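Mannan endo-1,6-alpha-mannosidase (Chaetomium thermophilum, PDB 6RY0) probably acts on alpha-1,6-mannosidic linkages as a glycosyl hydrolase family 76 transglycosidase, helping to transfer GPI-anchored glycoproteins into the fungal cell wall. Local coordinates at residues Y75-E78 and G79-M83; V101-E104 and G105-Q109; L125-D128 and D129-F132; A161-T164 and T165-P169; Y193-T196 and I197-A200. All blocks are in the same frame, centred on the assembly; numbering follows the deposited sequence. Where two conformers were deposited one is given.

Contact 1 (Y75-E78 and G79-M83); sequences YWWE and GGAMM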
loop_
_atom_site.group_PDB
_atom_site.type_symbol
_atom_site.label_atom_id
_atom_site.label_comp_id
_atom_site.label_asym_id
_atom_site.label_seq_id
_atom_site.Cartn_x
_atom_site.Cartn_y
_atom_site.Cartn_z
ATOM N N TYR A 75 -12.294 -6.671 -2.901
ATOM C CA TYR A 75 -12.401 -5.658 -3.948
ATOM C C TYR A 75 -11.132 -5.586 -4.807
ATOM O O TYR A 75 -10.050 -6.018 -4.376
ATOM C CB TYR A 75 -12.729 -4.300 -3.312
ATOM C CG TYR A 75 -14.120 -4.247 -2.759
ATOM C CD1 TYR A 75 -15.195 -3.951 -3.577
ATOM C CD2 TYR A 75 -14.377 -4.518 -1.419
ATOM C CE1 TYR A 75 -16.496 -3.891 -3.059
ATOM C CE2 TYR A 75 -15.664 -4.450 -0.911
ATOM C CZ TYR A 75 -16.705 -4.128 -1.736
ATOM O OH TYR A 75 -17.996 -4.069 -1.238
ATOM N N TRP A 76 -11.272 -5.000 -5.985
ATOM C CA TRP A 76 -10.211 -4.879 -6.992
ATOM C C TRP A 76 -8.903 -4.353 -6.435
ATOM O O TRP A 76 -7.830 -4.886 -6.754
ATOM C CB TRP A 76 -10.747 -3.942 -8.075
ATOM C CG TRP A 76 -9.835 -3.600 -9.203
ATOM C CD1 TRP A 76 -9.467 -4.406 -10.254
ATOM C CD2 TRP A 76 -9.238 -2.328 -9.456
ATOM N NE1 TRP A 76 -8.655 -3.711 -11.125
ATOM C CE2 TRP A 76 -8.533 -2.427 -10.670
ATOM C CE3 TRP A 76 -9.274 -1.098 -8.806
ATOM C CZ2 TRP A 76 -7.851 -1.370 -11.214
ATOM C CZ3 TRP A 76 -8.566 -0.039 -9.354
ATOM C CH2 TRP A 76 -7.884 -0.185 -10.567
ATOM N N TRP A 77 -8.936 -3.308 -5.612
ATOM C CA TRP A 77 -7.686 -2.734 -5.149
ATOM C C TRP A 77 -6.876 -3.728 -4.344
ATOM O O TRP A 77 -5.641 -3.616 -4.308
ATOM C CB TRP A 77 -7.963 -1.485 -4.288
ATOM C CG TRP A 77 -8.371 -1.802 -2.924
ATOM C CD1 TRP A 77 -9.606 -2.185 -2.475
ATOM C CD2 TRP A 77 -7.481 -1.890 -1.798
ATOM N NE1 TRP A 77 -9.532 -2.504 -1.134
ATOM C CE2 TRP A 77 -8.245 -2.302 -0.687
ATOM C CE3 TRP A 77 -6.110 -1.643 -1.622
ATOM C CZ2 TRP A 77 -7.692 -2.442 0.588
ATOM C CZ3 TRP A 77 -5.579 -1.767 -0.358
ATOM C CH2 TRP A 77 -6.366 -2.161 0.716
ATOM N N GLU A 78 -7.530 -4.687 -3.680
ATOM C CA GLU A 78 -6.797 -5.648 -2.853
ATOM C C GLU A 78 -5.998 -6.616 -3.723
ATOM O O GLU A 78 -4.989 -7.148 -3.289
ATOM C CB GLU A 78 -7.764 -6.334 -1.890
ATOM C CG GLU A 78 -7.045 -7.173 -0.848
ATOM C CD GLU A 78 -7.934 -7.641 0.283
ATOM O OE1 GLU A 78 -9.029 -7.138 0.503
ATOM O OE2 GLU A 78 -7.425 -8.572 1.020
ATOM N N GLY A 79 -6.448 -6.818 -4.960
ATOM C CA GLY A 79 -5.623 -7.526 -5.908
ATOM C C GLY A 79 -4.333 -6.775 -6.180
ATOM O O GLY A 79 -3.252 -7.359 -6.231
ATOM N N GLY A 80 -4.433 -5.463 -6.351
ATOM C CA GLY A 80 -3.253 -4.650 -6.540
ATOM C C GLY A 80 -2.314 -4.692 -5.344
ATOM O O GLY A 80 -1.081 -4.748 -5.484
ATOM N N ALA A 81 -2.884 -4.675 -4.146
ATOM C CA ALA A 81 -2.094 -4.829 -2.937
ATOM C C ALA A 81 -1.396 -6.176 -2.908
ATOM O O ALA A 81 -0.209 -6.262 -2.519
ATOM C CB ALA A 81 -3.004 -4.671 -1.704
ATOM N N MET A 82 -2.087 -7.231 -3.285
ATOM C CA MET A 82 -1.461 -8.554 -3.361
ATOM C C MET A 82 -0.294 -8.540 -4.340
ATOM O O MET A 82 0.778 -9.076 -4.048
ATOM C CB MET A 82 -2.490 -9.603 -3.769
ATOM C CG MET A 82 -1.881 -10.988 -3.867
ATOM S SD MET A 82 -3.003 -12.155 -4.638
ATOM C CE MET A 82 -1.801 -13.461 -5.022
ATOM N N MET A 83 -0.482 -7.956 -5.526
ATOM C CA MET A 83 0.597 -7.941 -6.497
ATOM C C MET A 83 1.831 -7.307 -5.891
ATOM O O MET A 83 2.941 -7.818 -5.998
ATOM C CB MET A 83 0.179 -7.213 -7.778
ATOM C CG MET A 83 -1.009 -7.808 -8.536
ATOM S SD MET A 83 -0.879 -9.504 -9.114
ATOM C CE MET A 83 -1.790 -10.373 -7.835
#
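Trp77 and Ala81 touch one turn apart at the start of helix 76-93, an (i, i+4) side-chain pairing on a helix of the (alpha/alpha)6 barrel characteristic of glycosyl hydrolase family 76. CZ3 at the rim of the indole lies 4.1 Å from CB of Ala81, and the methyl approaches the ring obliquely. The rare first torsion of Trp77 (chi1 79°), with CG lodged between the backbone N and the carbonyl carbon, brings the CZ3 rim of the indole within reach of Ala81. CB of Glu78 rests over one of its faces, displaced toward the rim.

Backbone bonds set the spacing behind these groups. Trp77 O takes the N-H of Ala81 at 3.0 Å, and Glu78 O takes Met82 N at 2.9 Å. One residue earlier the grip is poorer, for Trp76 O holds Gly79 N and Gly80 N by weak bonds.

Farther out, Tyr326 of helix 323-337 touches both Trp77 and Ala81, while Phe132 meets the indole edge-to-face. Trp77 NE1 donates to Asp319 OD1. Asp129, which belongs to a calcium site empty in this chain, packs against the same residue: Trp77 CB lies 3.4 Å from Asp129 OD2.

Contact 2 (V101-E104 and G105-Q109); sequences VIME and GMLHQ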
loop_
_atom_site.group_PDB
_atom_site.type_symbol
_atom_site.label_atom_id
_atom_site.label_comp_id
_atom_site.label_asym_id
_atom_site.label_seq_id
_atom_site.Cartn_x
_atom_site.Cartn_y
_atom_site.Cartn_z
ATOM N N VAL A 101 3.128 -15.096 -12.561
ATOM C CA VAL A 101 1.738 -14.904 -12.176
ATOM C C VAL A 101 1.464 -13.436 -11.835
ATOM O O VAL A 101 0.429 -12.867 -12.194
ATOM C CB VAL A 101 1.413 -15.824 -10.932
ATOM C CG1 VAL A 101 0.065 -15.516 -10.344
ATOM C CG2 VAL A 101 1.538 -17.296 -11.298
ATOM N N ILE A 102 2.407 -12.826 -11.131
ATOM C CA ILE A 102 2.274 -11.448 -10.704
ATOM C C ILE A 102 2.390 -10.493 -11.886
ATOM O O ILE A 102 1.603 -9.551 -11.993
ATOM C CB ILE A 102 3.289 -11.169 -9.586
ATOM C CG1 ILE A 102 3.027 -12.094 -8.385
ATOM C CG2 ILE A 102 3.295 -9.686 -9.209
ATOM C CD1 ILE A 102 1.677 -11.982 -7.723
ATOM N N MET A 103 3.325 -10.744 -12.789
ATOM C CA MET A 103 3.414 -9.895 -13.968
ATOM C C MET A 103 2.101 -9.972 -14.740
ATOM O O MET A 103 1.585 -8.925 -15.172
ATOM C CB MET A 103 4.595 -10.283 -14.866
ATOM C CG MET A 103 4.684 -9.422 -16.104
ATOM S SD MET A 103 5.892 -9.977 -17.284
ATOM C CE MET A 103 7.407 -9.700 -16.360
ATOM N N GLU A 104 1.554 -11.168 -14.927
ATOM C CA GLU A 104 0.294 -11.324 -15.654
ATOM C C GLU A 104 -0.830 -10.537 -14.986
ATOM O O GLU A 104 -1.620 -9.848 -15.653
ATOM C CB GLU A 104 -0.092 -12.798 -15.780
ATOM C CG GLU A 104 -1.435 -13.110 -16.449
ATOM C CD GLU A 104 -1.887 -14.574 -16.302
ATOM O OE1 GLU A 104 -1.990 -15.133 -15.181
ATOM O OE2 GLU A 104 -2.200 -15.149 -17.349
ATOM N N GLY A 105 -0.933 -10.643 -13.673
ATOM C CA GLY A 105 -1.969 -9.958 -12.942
ATOM C C GLY A 105 -1.842 -8.440 -13.029
ATOM O O GLY A 105 -2.830 -7.729 -13.266
ATOM N N MET A 106 -0.622 -7.932 -12.830
ATOM C CA MET A 106 -0.407 -6.486 -12.941
ATOM C C MET A 106 -0.742 -5.983 -14.337
ATOM O O MET A 106 -1.320 -4.907 -14.465
ATOM C CB MET A 106 1.016 -6.137 -12.531
ATOM C CG MET A 106 1.295 -6.425 -11.044
ATOM S SD MET A 106 2.992 -6.159 -10.489
ATOM C CE MET A 106 3.141 -4.381 -10.624
ATOM N N LEU A 107 -0.343 -6.703 -15.380
ATOM C CA LEU A 107 -0.578 -6.219 -16.731
ATOM C C LEU A 107 -2.039 -6.310 -17.115
ATOM O O LEU A 107 -2.513 -5.524 -17.941
ATOM C CB LEU A 107 0.262 -7.006 -17.705
ATOM C CG LEU A 107 1.759 -6.702 -17.657
ATOM C CD1 LEU A 107 2.523 -7.617 -18.578
ATOM C CD2 LEU A 107 2.050 -5.251 -17.995
ATOM N N HIS A 108 -2.784 -7.261 -16.566
ATOM C CA HIS A 108 -4.162 -7.442 -16.991
ATOM C C HIS A 108 -5.042 -6.279 -16.590
ATOM O O HIS A 108 -6.041 -6.015 -17.245
ATOM C CB HIS A 108 -4.724 -8.748 -16.415
ATOM C CG HIS A 108 -5.998 -9.173 -17.050
ATOM N ND1 HIS A 108 -6.025 -9.876 -18.229
ATOM C CD2 HIS A 108 -7.291 -8.984 -16.691
ATOM C CE1 HIS A 108 -7.279 -10.111 -18.561
ATOM N NE2 HIS A 108 -8.069 -9.582 -17.648
ATOM N N GLN A 109 -4.677 -5.582 -15.511
ATOM C CA GLN A 109 -5.553 -4.597 -14.873
ATOM C C GLN A 109 -5.241 -3.142 -15.276
ATOM O O GLN A 109 -5.836 -2.229 -14.708
ATOM C CB GLN A 109 -5.504 -4.762 -13.365
ATOM C CG GLN A 109 -6.099 -6.112 -12.912
ATOM C CD GLN A 109 -7.553 -6.266 -13.278
ATOM O OE1 GLN A 109 -8.272 -5.280 -13.431
ATOM N NE2 GLN A 109 -8.010 -7.500 -13.414
#
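Ile102 and Met106 meet where the isoleucine CG2 comes 3.8 Å from the methionine SD, the two side chains crossing at a slant. Met103 and Leu107 make the companion pair. They run side by side in the same direction, with CG of Met103 3.7 Å from CD1 of Leu107, since Leu107 carries its CG beside the backbone N (chi1 -72°) and so directs CD1 back over the preceding turn. Both methionines have a second conformer, so each side-chain pair is described for one conformer and is to that extent uncertain.

Beneath these pairs the polar backbone is satisfied in an orderly way. Val101 O receives Gly105 N, and Ile102 O receives Met106 N at 2.9 Å in a nearly straight bond (173° at the hydrogen). Met103 O takes Leu107 N, also at 2.9 Å. The last rung, from His108 N to Glu104 O, is more bent at 139°, and His108 N has a further weak bond to Gly105 O, as a helix nearing its end often does. Met106 O finds the hydroxyl of Tyr116.

Gln109, just past the helix, has both ends of its amide engaged: OE1 with the indole NE1 of Trp76, and NE2 with the carbonyl O of Pro60. Glu104 and His108, by contrast, are exposed.

Ile102 and Met106 also pack on Met83 of helix 76-93. Apolar (i, i+4) pairs on one side and charged or polar groups on another are the pattern of an amphipathic helix, here within the (alpha/alpha) barrel of the family.

Contact 3 (L125-D128 and D129-F132); sequences LGND and DQGF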
loop_
_atom_site.group_PDB
_atom_site.type_symbol
_atom_site.label_atom_id
_atom_site.label_comp_id
_atom_site.label_asym_id
_atom_site.label_seq_id
_atom_site.Cartn_x
_atom_site.Cartn_y
_atom_site.Cartn_z
ATOM N N LEU A 125 -13.234 2.845 -8.698
ATOM C CA LEU A 125 -12.248 3.820 -9.063
ATOM C C LEU A 125 -12.303 4.996 -8.073
ATOM O O LEU A 125 -12.689 6.155 -8.363
ATOM C CB LEU A 125 -12.410 4.252 -10.516
ATOM C CG LEU A 125 -12.087 3.233 -11.637
ATOM C CD1 LEU A 125 -12.165 3.892 -13.014
ATOM C CD2 LEU A 125 -10.736 2.559 -11.479
ATOM N N GLY A 126 -11.799 4.678 -6.893
ATOM C CA GLY A 126 -11.281 5.721 -6.053
ATOM C C GLY A 126 -9.857 6.071 -6.443
ATOM O O GLY A 126 -9.121 5.265 -7.034
ATOM N N ASN A 127 -9.438 7.258 -6.012
ATOM C CA ASN A 127 -8.041 7.629 -6.151
ATOM C C ASN A 127 -7.134 6.701 -5.348
ATOM O O ASN A 127 -5.993 6.424 -5.743
ATOM C CB ASN A 127 -7.826 9.078 -5.737
ATOM C CG ASN A 127 -8.224 10.029 -6.828
ATOM O OD1 ASN A 127 -7.610 10.033 -7.890
ATOM N ND2 ASN A 127 -9.231 10.858 -6.563
ATOM N N ASP A 128 -7.606 6.226 -4.202
ATOM C CA ASP A 128 -6.851 5.237 -3.435
ATOM C C ASP A 128 -6.759 3.888 -4.164
ATOM O O ASP A 128 -5.704 3.270 -4.187
ATOM C CB ASP A 128 -7.452 5.047 -2.022
ATOM C CG ASP A 128 -8.964 4.746 -1.984
ATOM O OD1 ASP A 128 -9.696 5.051 -2.939
ATOM O OD2 ASP A 128 -9.425 4.162 -0.984
ATOM N N ASP A 129 -7.857 3.428 -4.750
ATOM C CA ASP A 129 -7.821 2.156 -5.447
ATOM C C ASP A 129 -6.812 2.203 -6.587
ATOM O O ASP A 129 -5.955 1.328 -6.734
ATOM C CB ASP A 129 -9.192 1.775 -6.002
ATOM C CG ASP A 129 -10.265 1.810 -4.982
ATOM O OD1 ASP A 129 -10.883 2.844 -4.810
ATOM O OD2 ASP A 129 -10.495 0.818 -4.314
ATOM N N GLN A 130 -6.931 3.232 -7.415
ATOM C CA GLN A 130 -6.000 3.438 -8.522
ATOM C C GLN A 130 -4.577 3.626 -7.982
ATOM O O GLN A 130 -3.611 3.075 -8.535
ATOM C CB GLN A 130 -6.434 4.675 -9.321
ATOM C CG GLN A 130 -5.589 4.909 -10.541
ATOM C CD GLN A 130 -5.683 6.307 -11.107
ATOM O OE1 GLN A 130 -6.064 7.250 -10.402
ATOM N NE2 GLN A 130 -5.295 6.464 -12.368
ATOM N N GLY A 131 -4.457 4.377 -6.901
ATOM C CA GLY A 131 -3.177 4.634 -6.294
ATOM C C GLY A 131 -2.466 3.393 -5.851
ATOM O O GLY A 131 -1.255 3.306 -6.054
ATOM N N PHE A 132 -3.177 2.442 -5.249
ATOM C CA PHE A 132 -2.503 1.216 -4.805
ATOM C C PHE A 132 -1.920 0.435 -5.972
ATOM O O PHE A 132 -0.832 -0.127 -5.851
ATOM C CB PHE A 132 -3.423 0.356 -3.956
ATOM C CG PHE A 132 -3.317 0.644 -2.510
ATOM C CD1 PHE A 132 -2.399 -0.012 -1.736
ATOM C CD2 PHE A 132 -4.119 1.607 -1.907
ATOM C CE1 PHE A 132 -2.260 0.282 -0.371
ATOM C CE2 PHE A 132 -3.959 1.904 -0.564
ATOM C CZ PHE A 132 -3.016 1.225 0.175
HETATM O O HOH W 1 -11.579 1.821 -1.889
#
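Asp129 and Gly126 form a local contact at the N-terminus of helix 127-142, deep in the chain, where a side chain folds back on the residue that opens the helix. OD1 of Asp129 accepts a weak bond from Gly126 N at 2.9 Å. The reach depends on the first torsion (chi1 -53°), which holds CG beside the aspartate's own backbone N and turns the carboxylate back toward the helix start. With Gly126 at the N-cap and Asp129 three residues on, this is one half of a capping box; the other half would need an N-cap side chain, which glycine lacks. The carbonyl of the same residue, Gly126 O, accepts Gln130 N at 3.0 Å, almost straight at the hydrogen (177°).

Asp128 stands alongside Asp129, their carboxylate planes 64° apart and their OD1 atoms at 3.1 Å. A water lies between the pair, 2.8 Å from Asp129 OD2 and, more weakly held, near Asp128 OD2, which also accepts from Trp182 NE1. Asp129 is seen to bind calcium in this protein, although no ion occupies that site in this chain.

One turn on, Phe132 N bonds to Asp128 O, and ring atom CD2 of Phe132 lies 3.2 Å from the same oxygen, which sits at the ring edge in its plane.

Contact 4 (A161-T164 and T165-P169); sequences AVWT and TQASP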
loop_
_atom_site.group_PDB
_atom_site.type_symbol
_atom_site.label_atom_id
_atom_site.label_comp_id
_atom_site.label_asym_id
_atom_site.label_seq_id
_atom_site.Cartn_x
_atom_site.Cartn_y
_atom_site.Cartn_z
ATOM N N ALA A 161 1.687 7.168 -15.151
ATOM C CA ALA A 161 0.338 7.395 -15.654
ATOM C C ALA A 161 -0.646 7.605 -14.519
ATOM O O ALA A 161 -1.477 8.503 -14.571
ATOM C CB ALA A 161 -0.100 6.238 -16.519
ATOM N N VAL A 162 -0.551 6.775 -13.489
ATOM C CA VAL A 162 -1.401 6.975 -12.319
ATOM C C VAL A 162 -1.181 8.354 -11.728
ATOM O O VAL A 162 -2.134 9.102 -11.505
ATOM C CB VAL A 162 -1.217 5.849 -11.274
ATOM C CG1 VAL A 162 -1.959 6.199 -9.999
ATOM C CG2 VAL A 162 -1.678 4.523 -11.852
ATOM N N TRP A 163 0.071 8.706 -11.480
ATOM C CA TRP A 163 0.373 9.983 -10.877
ATOM C C TRP A 163 -0.157 11.135 -11.742
ATOM O O TRP A 163 -0.739 12.091 -11.240
ATOM C CB TRP A 163 1.894 10.097 -10.651
ATOM C CG TRP A 163 2.282 11.416 -10.008
ATOM C CD1 TRP A 163 2.368 11.680 -8.675
ATOM C CD2 TRP A 163 2.567 12.626 -10.677
ATOM N NE1 TRP A 163 2.682 12.986 -8.474
ATOM C CE2 TRP A 163 2.798 13.598 -9.695
ATOM C CE3 TRP A 163 2.670 12.987 -12.032
ATOM C CZ2 TRP A 163 3.101 14.916 -10.021
ATOM C CZ3 TRP A 163 2.969 14.268 -12.361
ATOM C CH2 TRP A 163 3.171 15.233 -11.363
ATOM N N THR A 164 0.075 11.050 -13.062
ATOM C CA THR A 164 -0.332 12.117 -13.956
ATOM C C THR A 164 -1.848 12.294 -13.940
ATOM O O THR A 164 -2.351 13.430 -13.884
ATOM C CB THR A 164 0.197 11.853 -15.371
ATOM O OG1 THR A 164 1.624 11.927 -15.365
ATOM C CG2 THR A 164 -0.354 12.895 -16.335
ATOM N N THR A 165 -2.609 11.213 -13.987
ATOM C CA THR A 165 -4.049 11.324 -13.920
ATOM C C THR A 165 -4.493 11.902 -12.592
ATOM O O THR A 165 -5.504 12.629 -12.537
ATOM C CB THR A 165 -4.777 10.006 -14.219
ATOM O OG1 THR A 165 -4.529 9.048 -13.189
ATOM C CG2 THR A 165 -4.456 9.461 -15.599
ATOM N N GLN A 166 -3.774 11.615 -11.519
ATOM C CA GLN A 166 -4.095 12.152 -10.197
ATOM C C GLN A 166 -3.734 13.618 -10.058
ATOM O O GLN A 166 -4.330 14.311 -9.245
ATOM C CB GLN A 166 -3.459 11.289 -9.092
ATOM C CG GLN A 166 -4.133 9.956 -9.004
ATOM C CD GLN A 166 -3.702 9.086 -7.895
ATOM O OE1 GLN A 166 -2.801 9.424 -7.154
ATOM N NE2 GLN A 166 -4.390 7.969 -7.737
ATOM N N ALA A 167 -2.782 14.085 -10.859
ATOM C CA ALA A 167 -2.374 15.492 -10.909
ATOM C C ALA A 167 -3.252 16.324 -11.841
ATOM O O ALA A 167 -3.117 17.530 -11.902
ATOM C CB ALA A 167 -0.932 15.590 -11.366
ATOM N N SER A 168 -4.167 15.702 -12.583
ATOM C CA SER A 168 -4.932 16.396 -13.599
ATOM C C SER A 168 -5.802 17.463 -12.947
ATOM O O SER A 168 -6.331 17.266 -11.855
ATOM C CB SER A 168 -5.747 15.368 -14.374
ATOM O OG SER A 168 -6.341 15.906 -15.544
ATOM N N PRO A 169 -5.983 18.600 -13.629
ATOM C CA PRO A 169 -6.611 19.727 -12.941
ATOM C C PRO A 169 -8.024 19.487 -12.417
ATOM O O PRO A 169 -8.380 20.066 -11.380
ATOM C CB PRO A 169 -6.548 20.847 -13.984
ATOM C CG PRO A 169 -6.095 20.247 -15.234
ATOM C CD PRO A 169 -5.442 18.982 -14.942
#
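Thr165 turns its hydroxyl back onto the helix, OG1 donating to Val162 O at 2.9 Å. It can do so because OG1 stands between its own backbone N and carbonyl carbon (chi1 67°), while CG2 is left against Ala161 O at 3.3 Å. Val162 O is therefore gripped twice, since Gln166 N also reaches it at 3.0 Å as the regular helical partner. The hydroxyl comes in from the flank of the carbonyl, at a C=O...OG1 angle of 121°. A threonine hydroxyl bonded to a carbonyl one turn back is a familiar helix feature, here near the end of barrel helix 155-167.

Val162 contributes its side chain as well: CG1 lies 3.8 Å from NE2 of Gln166, the two groups running side by side. Thr164 O accepts a weak bond from Ala167 N, whose better partner is Trp163 O at 2.9 Å. The methyl of Ala167 sits over one face of the Trp163 six-membered ring, a CH-pi contact with CB 4.2 Å from the ring centroid.

Gln130 of helix 127-142 joins this turn from outside, its NE2 donating to Thr165 OG1 and its OE1 accepting from Gln166 NE2. The threonine hydroxyl thus both accepts and donates, linking a neighbouring helix to a main-chain carbonyl of its own.

Contact 5 (Y193-T196 and I197-A200); sequences YKNT and IANA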
loop_
_atom_site.group_PDB
_atom_site.type_symbol
_atom_site.label_atom_id
_atom_site.label_comp_id
_atom_site.label_asym_id
_atom_site.label_seq_id
_atom_site.Cartn_x
_atom_site.Cartn_y
_atom_site.Cartn_z
ATOM N N TYR A 193 -16.146 13.253 -0.102
ATOM C CA TYR A 193 -15.239 12.993 1.006
ATOM C C TYR A 193 -13.805 13.177 0.519
ATOM O O TYR A 193 -13.345 12.458 -0.368
ATOM C CB TYR A 193 -15.452 11.569 1.508
ATOM C CG TYR A 193 -14.799 11.188 2.820
ATOM C CD1 TYR A 193 -14.963 11.964 3.959
ATOM C CD2 TYR A 193 -14.096 9.988 2.962
ATOM C CE1 TYR A 193 -14.407 11.576 5.180
ATOM C CE2 TYR A 193 -13.549 9.605 4.181
ATOM C CZ TYR A 193 -13.721 10.395 5.290
ATOM O OH TYR A 193 -13.205 10.053 6.524
ATOM N N LYS A 194 -13.104 14.155 1.073
ATOM C CA LYS A 194 -11.680 14.325 0.784
ATOM C C LYS A 194 -10.934 13.637 1.913
ATOM O O LYS A 194 -10.953 14.091 3.052
ATOM C CB LYS A 194 -11.299 15.793 0.659
ATOM C CG LYS A 194 -11.811 16.439 -0.630
ATOM C CD LYS A 194 -11.284 17.812 -0.931
ATOM C CE LYS A 194 -11.583 18.155 -2.371
ATOM N NZ LYS A 194 -10.970 19.454 -2.802
ATOM N N ASN A 195 -10.339 12.498 1.605
ATOM C CA ASN A 195 -9.796 11.673 2.634
ATOM C C ASN A 195 -8.290 11.565 2.572
ATOM O O ASN A 195 -7.636 11.857 1.574
ATOM C CB ASN A 195 -10.463 10.323 2.689
ATOM C CG ASN A 195 -10.336 9.520 1.451
ATOM O OD1 ASN A 195 -9.784 9.940 0.426
ATOM N ND2 ASN A 195 -10.852 8.311 1.523
ATOM N N THR A 196 -7.727 11.163 3.702
ATOM C CA THR A 196 -6.295 11.031 3.791
ATOM C C THR A 196 -5.752 10.049 2.791
ATOM O O THR A 196 -4.758 10.357 2.128
ATOM C CB THR A 196 -5.889 10.677 5.213
ATOM O OG1 THR A 196 -6.359 11.740 6.030
ATOM C CG2 THR A 196 -4.394 10.501 5.322
ATOM N N ILE A 197 -6.347 8.867 2.678
ATOM C CA ILE A 197 -5.682 7.818 1.916
ATOM C C ILE A 197 -5.520 8.205 0.436
ATOM O O ILE A 197 -4.476 7.916 -0.163
ATOM C CB ILE A 197 -6.343 6.440 2.097
ATOM C CG1 ILE A 197 -5.504 5.345 1.432
ATOM C CG2 ILE A 197 -7.799 6.418 1.599
ATOM C CD1 ILE A 197 -4.195 5.162 2.013
ATOM N N ALA A 198 -6.520 8.835 -0.186
ATOM C CA ALA A 198 -6.361 9.236 -1.579
ATOM C C ALA A 198 -5.157 10.161 -1.737
ATOM O O ALA A 198 -4.338 10.041 -2.650
ATOM C CB ALA A 198 -7.635 9.970 -2.060
ATOM N N ASN A 199 -5.087 11.131 -0.834
ATOM C CA ASN A 199 -4.021 12.116 -0.868
ATOM C C ASN A 199 -2.672 11.505 -0.514
ATOM O O ASN A 199 -1.659 11.872 -1.094
ATOM C CB ASN A 199 -4.427 13.289 0.036
ATOM C CG ASN A 199 -5.497 14.095 -0.625
ATOM O OD1 ASN A 199 -5.189 14.877 -1.542
ATOM N ND2 ASN A 199 -6.759 13.886 -0.247
ATOM N N ALA A 200 -2.655 10.572 0.443
ATOM C CA ALA A 200 -1.433 9.879 0.828
ATOM C C ALA A 200 -0.878 9.046 -0.325
ATOM O O ALA A 200 0.327 8.995 -0.499
ATOM C CB ALA A 200 -1.694 9.021 2.053
#
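The Asn199 side chain reaches back to the main chain of Asn195 where strand 193-195 gives way to helix 196-213. The amide of Asn199 donates through ND2 to Asn195 O at 2.9 Å, a nearly straight bond with the acceptor lying in the amide plane. Its conformation explains the reach: CG is beside the backbone N and opposite the carbonyl carbon (chi1 -73°), which sends the side chain back toward the helix start. The other end of the amide is held too, because OD1 accepts from Leu180 N, and the two bonds together would fix which way round the amide lies.

Asn195 itself adopts the less common first torsion (chi1 61°), with CG between its N and carbonyl carbon. That turn directs OD1 toward the first helical N-H groups, making Asn195 an N-cap whose OD1 accepts from Ala198 N in a weak bond of 3.5 Å. The same oxygen lies 3.3 Å from Ala198 CB. The side chains of Asn195 and Ile197 run alongside each other, pointing the same way, and the amide nitrogen ND2 of Asn195 meets the methyl CG2 of Ile197 at 3.6 Å.

Thr196, the first residue of the helix, has outside partners: its OG1 bonds with Tyr243 O, and its backbone pairs with Asp244 beside the antiparallel strand 245-247. From Thr196 the first full helical bond closes, Ala200 N meeting Thr196 O at 2.7 Å.

The five contacts follow one another along the chain without nesting, each a single turn or helix start within the family 76 range. Contact 3 on helix 127-142 is the meeting point: its centre lies about 10 Å from those of contacts 1 and 5 and about 11 Å from that of contact 4, and it touches all three. Contact 2 reaches the group through contact 1, with helices 76-93 and 99-108 packed together, and stands about 26 Å from contact 5, centre to centre. Neighbouring starts of helices 76-93, 127-142 and 196-213 thus gather near Asp129, whose calcium site is empty in this chain, whereas contacts 2 and 4 extend the same helical barrel outward from its centre.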